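Local coordinates for L-lysine 6-oxidase (Marinomonas mediterranea, PDB 3WEU), which oxidises the side-chain amine of L-lysine with a cysteine tryptophylquinone cofactor, releasing ammonium and the hydrogen peroxide responsible for its antibacterial activity, at residues D39-T44 against D188-L193; V23-E28 against G60-V65; N529-T534 against V570-A575; V399-A404 against T520-E525. All blocks are in the same frame, centred on the assembly; numbering follows the deposited sequence.

How the contacts relate
The four contacts form two pairs on opposite sides of the chain's centre. Contacts 1 and 2, with centres about 9 Å apart, interlock in the N-terminal region: their segments alternate along the chain, and Leu193 of contact 1 pairs through its backbone with Phe63 of contact 2 as strands 193-196 and 58-66 run side by side. Contacts 4 and 3, centres about 12 Å apart, come later, in that order. Contact 4 closes on strand 518-522, just after the cofactor residue Cys516. Contact 3 lies at the root of the long ribbon 530-543/557-571, which leads through strand 575-579 to Trp581. Centres of contacts 1 and 3 are about 54 Å apart.

Contact 1 of 4, residues D39-T44 against D188-L193; sequences DLKPTT and DSQGRL
A beta hairpin in the mixed sheet of the N-terminal region, joining strands 181-187 and 193-196, presents its turn at Asp188 to Gly191 to the loop residues Asp39, Leu40 and Lys41. The turn is of type I and contains an Asx turn: Asp188 OD1 accepts from Gln190 N, and from Arg192 N on the opposite face of the carboxylate, each at 2.9 Å. A short acid suits this place, since it can reach back to amides of its own turn. Glycine suits the last position of the turn, where the backbone angles of Gly191 would press a side-chain carbon against Gln190 O.

The two segments meet through one backbone bond, Ser189 N to Asp39 O at 3.1 Å. Beside it, Leu40 CB packs on Asp188 CB at 3.7 Å, and a water donates to both Leu40 O and Asp188 OD2. Lys41, its chain extended beyond CG, crosses the Gln190 side chain at about a right angle, and Lys41 NZ donates to Gln190 OE1 from above the amide plane; the refined length of 2.5 Å is short and should be read with caution. Arg192 NH1 reaches Gln190 OE1 at 2.9 Å from the opposite face of that plane. The shared oxygen probably eases the repulsion between Lys41 NZ and Arg192 NH1, 4.1 Å apart, as do the acids nearby: Glu72 pairs with Arg192 NE, and Arg192 NH1 meets Asp188 OD2 on its syn side at 2.8 Å, with the oxygen lying in the guanidinium plane.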
loop_
_atom_site.group_PDB
_atom_site.type_symbol
_atom_site.label_atom_id
_atom_site.label_comp_id
_atom_site.label_asym_id
_atom_site.label_seq_id
_atom_site.Cartn_x
_atom_site.Cartn_y
_atom_site.Cartn_z
ATOM N N ASP A 39 26.221 -44.067 -4.005
ATOM C CA ASP A 39 27.137 -43.745 -5.078
ATOM C C ASP A 39 26.590 -42.671 -6.042
ATOM O O ASP A 39 27.276 -42.355 -7.012
ATOM C CB ASP A 39 27.442 -44.983 -5.918
ATOM C CG ASP A 39 28.254 -46.054 -5.146
ATOM O OD1 ASP A 39 28.905 -45.684 -4.183
ATOM O OD2 ASP A 39 28.236 -47.225 -5.567
ATOM N N LEU A 40 25.365 -42.189 -5.781
ATOM C CA LEU A 40 24.681 -41.192 -6.592
ATOM C C LEU A 40 24.361 -41.708 -8.025
ATOM O O LEU A 40 24.295 -40.922 -8.973
ATOM C CB LEU A 40 25.499 -39.921 -6.679
ATOM C CG LEU A 40 25.414 -38.899 -5.573
ATOM C CD1 LEU A 40 24.879 -39.338 -4.222
ATOM C CD2 LEU A 40 26.580 -37.923 -5.529
ATOM N N LYS A 41 24.089 -43.003 -8.150
ATOM C CA LYS A 41 23.512 -43.574 -9.332
ATOM C C LYS A 41 21.989 -43.686 -9.182
ATOM O O LYS A 41 21.502 -43.978 -8.102
ATOM C CB LYS A 41 24.093 -44.919 -9.581
ATOM C CG LYS A 41 25.611 -44.690 -9.669
ATOM C CD LYS A 41 26.334 -45.954 -9.943
ATOM C CE LYS A 41 27.820 -45.585 -10.104
ATOM N NZ LYS A 41 28.259 -46.661 -10.982
ATOM N N PRO A 42 21.275 -43.398 -10.260
ATOM C CA PRO A 42 19.822 -43.412 -10.220
ATOM C C PRO A 42 19.337 -44.814 -9.914
ATOM O O PRO A 42 19.936 -45.790 -10.408
ATOM C CB PRO A 42 19.416 -42.998 -11.623
ATOM C CG PRO A 42 20.660 -42.978 -12.446
ATOM C CD PRO A 42 21.821 -43.013 -11.568
ATOM N N THR A 43 18.318 -44.941 -9.083
ATOM C CA THR A 43 17.777 -46.235 -8.756
ATOM C C THR A 43 16.344 -46.354 -9.319
ATOM O O THR A 43 16.176 -46.790 -10.424
ATOM C CB THR A 43 17.838 -46.477 -7.255
ATOM O OG1 THR A 43 17.284 -45.383 -6.533
ATOM C CG2 THR A 43 19.356 -46.682 -6.800
ATOM N N THR A 44 15.391 -46.022 -8.503
ATOM C CA THR A 44 13.962 -46.091 -8.783
ATOM C C THR A 44 13.495 -44.691 -9.033
ATOM O O THR A 44 14.155 -43.736 -8.623
ATOM C CB THR A 44 13.139 -46.587 -7.576
ATOM O OG1 THR A 44 13.101 -45.593 -6.516
ATOM C CG2 THR A 44 13.640 -47.803 -7.014
ATOM N N ASP A 188 29.651 -38.262 -8.818
ATOM C CA ASP A 188 29.137 -39.562 -8.372
ATOM C C ASP A 188 30.382 -40.422 -8.142
ATOM O O ASP A 188 31.533 -39.889 -8.134
ATOM C CB ASP A 188 28.117 -40.192 -9.337
ATOM C CG ASP A 188 28.708 -40.742 -10.606
ATOM O OD1 ASP A 188 29.933 -40.601 -10.867
ATOM O OD2 ASP A 188 27.922 -41.305 -11.414
ATOM N N SER A 189 30.168 -41.695 -7.859
ATOM C CA SER A 189 31.262 -42.581 -7.513
ATOM C C SER A 189 32.255 -42.830 -8.648
ATOM O O SER A 189 33.329 -43.366 -8.414
ATOM C CB SER A 189 30.747 -43.896 -6.911
ATOM O OG SER A 189 30.148 -44.648 -7.894
ATOM N N GLN A 190 31.908 -42.479 -9.883
ATOM C CA GLN A 190 32.775 -42.661 -11.046
ATOM C C GLN A 190 33.194 -41.366 -11.705
ATOM O O GLN A 190 33.766 -41.374 -12.820
ATOM C CB GLN A 190 32.088 -43.554 -12.079
ATOM C CG GLN A 190 31.900 -44.989 -11.587
ATOM C CD GLN A 190 31.114 -45.862 -12.529
ATOM O OE1 GLN A 190 29.897 -45.740 -12.684
ATOM N NE2 GLN A 190 31.818 -46.788 -13.179
ATOM N N GLY A 191 32.963 -40.259 -11.045
ATOM C CA GLY A 191 33.465 -38.985 -11.557
ATOM C C GLY A 191 32.503 -38.205 -12.437
ATOM O O GLY A 191 32.888 -37.111 -12.927
ATOM N N ARG A 192 31.258 -38.687 -12.605
ATOM C CA ARG A 192 30.290 -37.950 -13.399
ATOM C C ARG A 192 29.876 -36.734 -12.643
ATOM O O ARG A 192 29.798 -36.736 -11.392
ATOM C CB ARG A 192 29.001 -38.792 -13.715
ATOM C CG ARG A 192 29.244 -40.074 -14.499
ATOM C CD ARG A 192 27.948 -40.901 -14.635
ATOM N NE ARG A 192 28.217 -42.139 -15.298
ATOM C CZ ARG A 192 28.541 -43.248 -14.652
ATOM N NH1 ARG A 192 28.486 -43.296 -13.331
ATOM N NH2 ARG A 192 28.792 -44.330 -15.361
ATOM N N LEU A 193 29.544 -35.679 -13.390
ATOM C CA LEU A 193 29.067 -34.445 -12.772
ATOM C C LEU A 193 27.579 -34.467 -12.439
ATOM O O LEU A 193 26.775 -34.966 -13.238
ATOM C CB LEU A 193 29.337 -33.303 -13.734
ATOM C CG LEU A 193 28.729 -31.950 -13.375
ATOM C CD1 LEU A 193 29.345 -31.374 -12.145
ATOM C CD2 LEU A 193 28.878 -30.900 -14.521
HETATM O O HOH W 1 25.263 -40.862 -11.563
#

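Contact 2 of 4, residues V23-E28 against G60-V65; sequences VLNPME and GQVFKV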
loop_
_atom_site.group_PDB
_atom_site.type_symbol
_atom_site.label_atom_id
_atom_site.label_comp_id
_atom_site.label_asym_id
_atom_site.label_seq_id
_atom_site.Cartn_x
_atom_site.Cartn_y
_atom_site.Cartn_z
ATOM N N VAL A 23 16.866 -35.481 -5.819
ATOM C CA VAL A 23 16.640 -36.469 -6.796
ATOM C C VAL A 23 17.510 -36.169 -8.019
ATOM O O VAL A 23 18.021 -35.061 -8.175
ATOM C CB VAL A 23 15.117 -36.562 -7.144
ATOM C CG1 VAL A 23 14.325 -36.997 -5.918
ATOM C CG2 VAL A 23 14.516 -35.252 -7.598
ATOM N N LEU A 24 17.658 -37.172 -8.878
ATOM C CA LEU A 24 18.332 -37.018 -10.121
ATOM C C LEU A 24 17.343 -36.852 -11.292
ATOM O O LEU A 24 16.110 -37.035 -11.208
ATOM C CB LEU A 24 19.217 -38.245 -10.389
ATOM C CG LEU A 24 20.303 -38.433 -9.310
ATOM C CD1 LEU A 24 21.140 -39.608 -9.651
ATOM C CD2 LEU A 24 21.167 -37.180 -9.142
ATOM N N ASN A 25 17.934 -36.499 -12.418
ATOM C CA ASN A 25 17.168 -36.021 -13.557
ATOM C C ASN A 25 16.302 -37.079 -14.173
ATOM O O ASN A 25 16.604 -38.270 -14.128
ATOM C CB ASN A 25 18.083 -35.538 -14.679
ATOM C CG ASN A 25 19.185 -36.504 -14.979
ATOM O OD1 ASN A 25 20.187 -36.595 -14.236
ATOM N ND2 ASN A 25 19.037 -37.248 -16.083
ATOM N N PRO A 26 15.218 -36.640 -14.773
ATOM C CA PRO A 26 14.413 -37.519 -15.607
ATOM C C PRO A 26 15.310 -38.065 -16.707
ATOM O O PRO A 26 16.246 -37.390 -17.099
ATOM C CB PRO A 26 13.437 -36.565 -16.257
ATOM C CG PRO A 26 13.225 -35.457 -15.245
ATOM C CD PRO A 26 14.602 -35.300 -14.616
ATOM N N MET A 27 14.961 -39.221 -17.224
ATOM C CA MET A 27 15.732 -39.907 -18.220
ATOM C C MET A 27 15.002 -39.981 -19.531
ATOM O O MET A 27 15.496 -40.541 -20.488
ATOM C CB MET A 27 16.131 -41.285 -17.729
ATOM C CG MET A 27 17.084 -41.097 -16.530
ATOM S SD MET A 27 17.554 -42.653 -15.709
ATOM C CE MET A 27 18.989 -42.976 -16.761
ATOM N N GLU A 28 13.850 -39.331 -19.611
ATOM C CA GLU A 28 13.137 -39.246 -20.844
ATOM C C GLU A 28 12.149 -38.098 -20.727
ATOM O O GLU A 28 11.917 -37.559 -19.638
ATOM C CB GLU A 28 12.372 -40.559 -21.121
ATOM C CG GLU A 28 11.265 -40.845 -20.153
ATOM C CD GLU A 28 10.631 -42.247 -20.322
ATOM O OE1 GLU A 28 10.519 -42.762 -21.425
ATOM O OE2 GLU A 28 10.146 -42.796 -19.356
ATOM N N GLY A 60 18.723 -32.699 -9.528
ATOM C CA GLY A 60 20.035 -32.494 -10.097
ATOM C C GLY A 60 20.180 -33.077 -11.437
ATOM O O GLY A 60 19.455 -34.026 -11.772
ATOM N N GLN A 61 21.040 -32.473 -12.278
ATOM C CA GLN A 61 21.378 -33.039 -13.584
ATOM C C GLN A 61 22.685 -33.776 -13.568
ATOM O O GLN A 61 23.714 -33.180 -13.248
ATOM C CB GLN A 61 21.454 -31.954 -14.629
ATOM C CG GLN A 61 21.863 -32.410 -15.995
ATOM C CD GLN A 61 20.698 -33.039 -16.727
ATOM O OE1 GLN A 61 19.727 -32.372 -17.048
ATOM N NE2 GLN A 61 20.801 -34.304 -17.001
ATOM N N VAL A 62 22.654 -35.033 -14.011
ATOM C CA VAL A 62 23.881 -35.804 -14.311
ATOM C C VAL A 62 24.344 -35.459 -15.692
ATOM O O VAL A 62 23.543 -35.421 -16.639
ATOM C CB VAL A 62 23.624 -37.314 -14.226
ATOM C CG1 VAL A 62 24.833 -38.141 -14.633
ATOM C CG2 VAL A 62 23.164 -37.680 -12.827
ATOM N N PHE A 63 25.636 -35.182 -15.835
ATOM C CA PHE A 63 26.252 -35.056 -17.127
ATOM C C PHE A 63 27.281 -36.164 -17.291
ATOM O O PHE A 63 27.955 -36.555 -16.309
ATOM C CB PHE A 63 27.005 -33.734 -17.288
ATOM C CG PHE A 63 26.159 -32.494 -17.329
ATOM C CD1 PHE A 63 25.760 -31.902 -16.192
ATOM C CD2 PHE A 63 25.905 -31.842 -18.549
ATOM C CE1 PHE A 63 25.020 -30.729 -16.215
ATOM C CE2 PHE A 63 25.188 -30.637 -18.587
ATOM C CZ PHE A 63 24.745 -30.066 -17.418
ATOM N N LYS A 64 27.400 -36.644 -18.512
ATOM C CA LYS A 64 28.296 -37.760 -18.910
ATOM C C LYS A 64 29.135 -37.252 -20.078
ATOM O O LYS A 64 28.708 -36.350 -20.830
ATOM C CB LYS A 64 27.512 -38.928 -19.325
ATOM C CG LYS A 64 26.691 -39.502 -18.171
ATOM C CD LYS A 64 25.975 -40.790 -18.594
ATOM C CE LYS A 64 24.965 -41.194 -17.530
ATOM N NZ LYS A 64 24.251 -42.454 -17.924
ATOM N N VAL A 65 30.357 -37.762 -20.170
ATOM C CA VAL A 65 31.264 -37.369 -21.253
ATOM C C VAL A 65 31.602 -38.641 -21.997
ATOM O O VAL A 65 31.720 -39.740 -21.402
ATOM C CB VAL A 65 32.490 -36.589 -20.727
ATOM C CG1 VAL A 65 33.189 -37.404 -19.654
ATOM C CG2 VAL A 65 33.461 -36.211 -21.848
#
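Asn25, Gly60 and Val62 carry this meeting of strand 22-24 with strand 58-66, in the sheet of the N-terminal region. The backbones start out parallel, with Gly60 N donating to Val23 O at 2.8 Å. Gly60 brings no side chain to the junction, and Gly60 CA comes within 4.8 Å of Leu24 CA.

Beyond this point Asn25 continues the link with its side chain. Its CG lies between the backbone N and the carbonyl carbon (chi1 47°), and Asn25 OD1 receives Val62 N at 2.9 Å; the N-H points almost straight at the oxygen (170°), though from above the amide plane. At the other end of the amide, Asn25 ND2 donates to Pro26 O at 3.0 Å. Gln61 NE2 packs against Asn25 CG at 3.4 Å, the two amide planes being 34° apart; NE2 itself donates to Val62 O, while Gln61 OE1 is held by Val11 N of strand 4-13. On the face bearing Leu24 and Val62, Leu24 CD2 meets Val62 CG2 at 4.2 Å, with Ile194 touching both.

With its oxygen accepting and its nitrogen donating, the Asn25 amide has a defined orientation, and asparagine supplies an acceptor for a strand N-H as the chain leaves the sheet.

Contact 3 of 4, residues N529-T534 against V570-A575; sequences NKASQT and VPLPPA
Val570 N donates to Ala531 O at 2.8 Å, nearly straight at 174°, and the return bond runs from Ala531 N to Val570 O at 2.9 Å. Together they make an antiparallel hydrogen-bonded pair. Lys530 and Pro571 form the adjacent non-hydrogen-bonded pair, where proline is readily accommodated because its nitrogen has no hydrogen to give. Here the backbones approach closely: Lys530 CA touches Val570 O at 3.2 Å, and Pro571 CA points its hydrogen at Asn529 O, 3.5 Å away.

The side chains add mainly apolar cover. Val570, which has the most surface buried, places CG2 between its backbone N and carbonyl carbon, and Val570 CG2 meets Gln533 CB at 3.6 Å; the two side chains cross at about a right angle. Farther along the turning chain, Leu572 CD1 reaches the small Ala531 CB at 4.0 Å. The aliphatic part of Lys530 runs past the Val570–Pro571 peptide, with Lys530 CD 4.3 Å from Pro571 CD. At the start of the strand, Asn529 ND2 donates to the carbonyls of Asn384 and Ser387, which ties the start of the ribbon to the body of the protein.

This is the base of a long two-stranded antiparallel ribbon, strands 530-543 and 557-571, probably the arm for which the protein is noted.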
loop_
_atom_site.group_PDB
_atom_site.type_symbol
_atom_site.label_atom_id
_atom_site.label_comp_id
_atom_site.label_asym_id
_atom_site.label_seq_id
_atom_site.Cartn_x
_atom_site.Cartn_y
_atom_site.Cartn_z
ATOM N N ASN A 529 -5.090 -6.419 -27.774
ATOM C CA ASN A 529 -5.261 -7.346 -26.624
ATOM C C ASN A 529 -6.053 -6.696 -25.479
ATOM O O ASN A 529 -6.895 -7.335 -24.896
ATOM C CB ASN A 529 -3.923 -7.894 -26.143
ATOM C CG ASN A 529 -3.465 -9.082 -26.953
ATOM O OD1 ASN A 529 -4.241 -9.968 -27.204
ATOM N ND2 ASN A 529 -2.209 -9.119 -27.344
ATOM N N LYS A 530 -5.750 -5.443 -25.160
ATOM C CA LYS A 530 -6.370 -4.730 -24.028
ATOM C C LYS A 530 -6.805 -3.336 -24.516
ATOM O O LYS A 530 -6.220 -2.780 -25.449
ATOM C CB LYS A 530 -5.412 -4.646 -22.801
ATOM C CG LYS A 530 -5.154 -6.029 -22.299
ATOM C CD LYS A 530 -4.885 -6.225 -20.887
ATOM C CE LYS A 530 -4.314 -7.600 -20.704
ATOM N NZ LYS A 530 -3.612 -7.392 -19.456
ATOM N N ALA A 531 -7.816 -2.808 -23.870
ATOM C CA ALA A 531 -8.322 -1.473 -24.188
ATOM C C ALA A 531 -8.714 -0.847 -22.889
ATOM O O ALA A 531 -8.827 -1.572 -21.838
ATOM C CB ALA A 531 -9.533 -1.637 -25.025
ATOM N N SER A 532 -9.003 0.463 -22.913
ATOM C CA SER A 532 -9.585 1.052 -21.687
ATOM C C SER A 532 -11.058 0.779 -21.739
ATOM O O SER A 532 -11.658 0.632 -22.807
ATOM C CB SER A 532 -9.290 2.544 -21.613
ATOM O OG SER A 532 -9.960 3.140 -22.688
ATOM N N GLN A 533 -11.681 0.672 -20.577
ATOM C CA GLN A 533 -13.058 0.425 -20.524
ATOM C C GLN A 533 -13.691 1.396 -19.533
ATOM O O GLN A 533 -13.181 1.555 -18.398
ATOM C CB GLN A 533 -13.306 -0.988 -20.121
ATOM C CG GLN A 533 -14.763 -1.389 -20.001
ATOM C CD GLN A 533 -14.920 -2.843 -19.631
ATOM O OE1 GLN A 533 -14.907 -3.782 -20.475
ATOM N NE2 GLN A 533 -15.081 -3.051 -18.337
ATOM N N THR A 534 -14.784 2.014 -19.955
ATOM C CA THR A 534 -15.528 2.934 -19.085
ATOM C C THR A 534 -16.877 2.372 -18.932
ATOM O O THR A 534 -17.632 2.193 -19.936
ATOM C CB THR A 534 -15.541 4.367 -19.631
ATOM O OG1 THR A 534 -14.190 4.828 -19.751
ATOM C CG2 THR A 534 -16.311 5.363 -18.704
ATOM N N VAL A 570 -7.971 -3.455 -19.907
ATOM C CA VAL A 570 -8.650 -4.711 -19.713
ATOM C C VAL A 570 -8.835 -5.410 -21.037
ATOM O O VAL A 570 -8.862 -4.768 -22.034
ATOM C CB VAL A 570 -10.027 -4.516 -19.069
ATOM C CG1 VAL A 570 -9.805 -3.881 -17.675
ATOM C CG2 VAL A 570 -10.965 -3.707 -19.944
ATOM N N PRO A 571 -8.925 -6.728 -21.009
ATOM C CA PRO A 571 -9.176 -7.443 -22.236
ATOM C C PRO A 571 -10.394 -6.915 -22.952
ATOM O O PRO A 571 -11.411 -6.725 -22.361
ATOM C CB PRO A 571 -9.408 -8.898 -21.739
ATOM C CG PRO A 571 -8.607 -8.993 -20.448
ATOM C CD PRO A 571 -8.809 -7.629 -19.835
ATOM N N LEU A 572 -10.274 -6.636 -24.224
ATOM C CA LEU A 572 -11.401 -6.177 -25.019
ATOM C C LEU A 572 -12.380 -7.304 -25.247
ATOM O O LEU A 572 -11.992 -8.323 -25.798
ATOM C CB LEU A 572 -10.951 -5.640 -26.369
ATOM C CG LEU A 572 -12.053 -5.063 -27.253
ATOM C CD1 LEU A 572 -12.600 -3.740 -26.614
ATOM C CD2 LEU A 572 -11.540 -4.872 -28.646
ATOM N N PRO A 573 -13.637 -7.146 -24.861
ATOM C CA PRO A 573 -14.625 -8.169 -25.238
ATOM C C PRO A 573 -14.882 -8.123 -26.738
ATOM O O PRO A 573 -14.760 -7.049 -27.301
ATOM C CB PRO A 573 -15.866 -7.724 -24.545
ATOM C CG PRO A 573 -15.445 -6.736 -23.524
ATOM C CD PRO A 573 -14.251 -6.073 -24.046
ATOM N N PRO A 574 -15.246 -9.228 -27.381
ATOM C CA PRO A 574 -15.448 -10.519 -26.748
ATOM C C PRO A 574 -14.128 -11.261 -26.590
ATOM O O PRO A 574 -13.187 -11.093 -27.407
ATOM C CB PRO A 574 -16.392 -11.248 -27.727
ATOM C CG PRO A 574 -15.916 -10.717 -29.054
ATOM C CD PRO A 574 -15.687 -9.230 -28.781
ATOM N N ALA A 575 -14.019 -12.037 -25.505
ATOM C CA ALA A 575 -12.756 -12.650 -25.204
ATOM C C ALA A 575 -12.915 -14.103 -24.851
ATOM O O ALA A 575 -14.033 -14.544 -24.512
ATOM C CB ALA A 575 -12.067 -11.946 -24.082
#

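Contact 4 of 4, residues V399-A404 against T520-E525; sequences VEKFLA and TVNFSE
Lys401 NZ reaches the Asx turn that follows strand 518-522 and donates there to two backbone oxygens, Asn522 O at 2.9 Å and Glu525 O at 2.8 Å. It comes to each from well above the carbonyl plane. A third carbonyl, Val528 O, also accepts from this nitrogen, so several oxygens serve the charged end of a buried side chain. Lysine suits the task by its length: the chain is extended beyond CG and spans two strands that do not pair, their axes 8.0 Å apart at an angle of 115°. On the way Lys401 CB packs on Val521 CG1 at 3.9 Å.

Phe402 fills the apolar side of the contact. Phe402 CZ touches Val521 CG1 at 3.6 Å, Phe523 CB lies at the ring edge, and Lys401 CB covers one ring face near the rim. Ser578, on the paired strand 575-579, touches both Phe402 and Val521. These two strands lie close in sequence to the cofactor residues, 518-522 just after Cys516 and 575-579 just before Trp581.

In the next shell, Asn522 shapes the loop that offers the carbonyls. Asn522 OD1 accepts Glu525 N in the carbonyl plane, on a lone pair, at 3.0 Å, and Ser524 N from above that plane. Asn522 ND2 donates to Leu572 O and, almost straight at 173°, to Ser524 OG at 2.9 Å.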
loop_
_atom_site.group_PDB
_atom_site.type_symbol
_atom_site.label_atom_id
_atom_site.label_comp_id
_atom_site.label_asym_id
_atom_site.label_seq_id
_atom_site.Cartn_x
_atom_site.Cartn_y
_atom_site.Cartn_z
ATOM N N VAL A 399 1.963 -8.659 -31.811
ATOM C CA VAL A 399 0.873 -9.404 -31.140
ATOM C C VAL A 399 0.936 -10.852 -31.622
ATOM O O VAL A 399 1.195 -11.143 -32.776
ATOM C CB VAL A 399 -0.469 -8.789 -31.535
ATOM C CG1 VAL A 399 -1.678 -9.614 -31.130
ATOM C CG2 VAL A 399 -0.548 -7.394 -30.964
ATOM N N GLU A 400 0.690 -11.794 -30.709
ATOM C CA GLU A 400 0.524 -13.189 -31.117
ATOM C C GLU A 400 -0.422 -13.837 -30.111
ATOM O O GLU A 400 -0.029 -14.251 -29.049
ATOM C CB GLU A 400 1.863 -13.910 -31.195
ATOM C CG GLU A 400 1.702 -15.265 -31.796
ATOM C CD GLU A 400 2.814 -16.199 -31.411
ATOM O OE1 GLU A 400 3.816 -16.243 -32.204
ATOM O OE2 GLU A 400 2.722 -16.891 -30.330
ATOM N N LYS A 401 -1.679 -13.829 -30.436
ATOM C CA LYS A 401 -2.733 -14.045 -29.417
ATOM C C LYS A 401 -2.863 -15.510 -29.021
ATOM O O LYS A 401 -3.017 -15.835 -27.797
ATOM C CB LYS A 401 -4.042 -13.593 -29.950
ATOM C CG LYS A 401 -4.188 -12.096 -30.080
ATOM C CD LYS A 401 -5.611 -11.737 -30.495
ATOM C CE LYS A 401 -5.779 -10.209 -30.414
ATOM N NZ LYS A 401 -7.213 -9.872 -30.626
ATOM N N PHE A 402 -2.847 -16.391 -30.038
ATOM C CA PHE A 402 -3.129 -17.839 -29.856
ATOM C C PHE A 402 -2.060 -18.740 -30.400
ATOM O O PHE A 402 -1.268 -18.359 -31.287
ATOM C CB PHE A 402 -4.498 -18.212 -30.489
ATOM C CG PHE A 402 -5.640 -17.340 -29.982
ATOM C CD1 PHE A 402 -6.123 -17.509 -28.675
ATOM C CD2 PHE A 402 -6.237 -16.402 -30.793
ATOM C CE1 PHE A 402 -7.127 -16.747 -28.177
ATOM C CE2 PHE A 402 -7.255 -15.627 -30.299
ATOM C CZ PHE A 402 -7.715 -15.792 -29.001
ATOM N N LEU A 403 -1.999 -19.918 -29.803
ATOM C CA LEU A 403 -0.873 -20.801 -30.014
ATOM C C LEU A 403 -0.862 -21.481 -31.354
ATOM O O LEU A 403 -1.896 -21.791 -31.900
ATOM C CB LEU A 403 -0.797 -21.856 -28.881
ATOM C CG LEU A 403 0.455 -22.691 -28.708
ATOM C CD1 LEU A 403 1.676 -21.812 -28.442
ATOM C CD2 LEU A 403 0.253 -23.704 -27.605
ATOM N N ALA A 404 0.338 -21.753 -31.869
ATOM C CA ALA A 404 0.552 -22.712 -32.993
ATOM C C ALA A 404 1.624 -23.660 -32.523
ATOM O O ALA A 404 2.416 -23.371 -31.580
ATOM C CB ALA A 404 1.056 -21.977 -34.249
ATOM N N THR A 520 -7.522 -13.998 -20.500
ATOM C CA THR A 520 -8.734 -13.703 -21.204
ATOM C C THR A 520 -8.340 -12.889 -22.431
ATOM O O THR A 520 -7.894 -11.734 -22.306
ATOM C CB THR A 520 -9.619 -12.908 -20.184
ATOM O OG1 THR A 520 -10.016 -13.870 -19.160
ATOM C CG2 THR A 520 -10.814 -12.426 -20.823
ATOM N N VAL A 521 -8.489 -13.482 -23.604
ATOM C CA VAL A 521 -7.901 -12.991 -24.875
ATOM C C VAL A 521 -8.999 -12.550 -25.865
ATOM O O VAL A 521 -9.908 -13.312 -26.246
ATOM C CB VAL A 521 -7.033 -14.072 -25.555
ATOM C CG1 VAL A 521 -6.255 -13.469 -26.704
ATOM C CG2 VAL A 521 -6.092 -14.738 -24.516
ATOM N N ASN A 522 -8.907 -11.288 -26.293
ATOM C CA ASN A 522 -9.845 -10.737 -27.252
ATOM C C ASN A 522 -9.719 -11.533 -28.557
ATOM O O ASN A 522 -8.579 -11.823 -28.992
ATOM C CB ASN A 522 -9.489 -9.264 -27.577
ATOM C CG ASN A 522 -10.251 -8.777 -28.771
ATOM O OD1 ASN A 522 -9.771 -8.827 -29.883
ATOM N ND2 ASN A 522 -11.500 -8.479 -28.562
ATOM N N PHE A 523 -10.823 -11.764 -29.248
ATOM C CA PHE A 523 -10.689 -12.417 -30.532
ATOM C C PHE A 523 -11.402 -11.699 -31.703
ATOM O O PHE A 523 -11.716 -12.310 -32.715
ATOM C CB PHE A 523 -11.110 -13.857 -30.448
ATOM C CG PHE A 523 -12.508 -14.084 -29.960
ATOM C CD1 PHE A 523 -13.526 -14.304 -30.851
ATOM C CD2 PHE A 523 -12.782 -14.232 -28.608
ATOM C CE1 PHE A 523 -14.827 -14.598 -30.441
ATOM C CE2 PHE A 523 -14.088 -14.505 -28.180
ATOM C CZ PHE A 523 -15.114 -14.672 -29.094
ATOM N N SER A 524 -11.646 -10.420 -31.564
ATOM C CA SER A 524 -12.436 -9.668 -32.580
ATOM C C SER A 524 -11.586 -8.680 -33.333
ATOM O O SER A 524 -11.902 -8.305 -34.455
ATOM C CB SER A 524 -13.589 -8.908 -31.931
ATOM O OG SER A 524 -13.120 -7.997 -30.962
ATOM N N GLU A 525 -10.510 -8.207 -32.728
ATOM C CA GLU A 525 -9.679 -7.149 -33.337
ATOM C C GLU A 525 -8.233 -7.600 -33.252
ATOM O O GLU A 525 -7.615 -7.584 -32.161
ATOM C CB GLU A 525 -9.823 -5.825 -32.581
ATOM C CG GLU A 525 -11.176 -5.137 -32.841
ATOM C CD GLU A 525 -11.211 -4.528 -34.253
ATOM O OE1 GLU A 525 -10.205 -4.562 -34.998
ATOM O OE2 GLU A 525 -12.295 -4.136 -34.616
#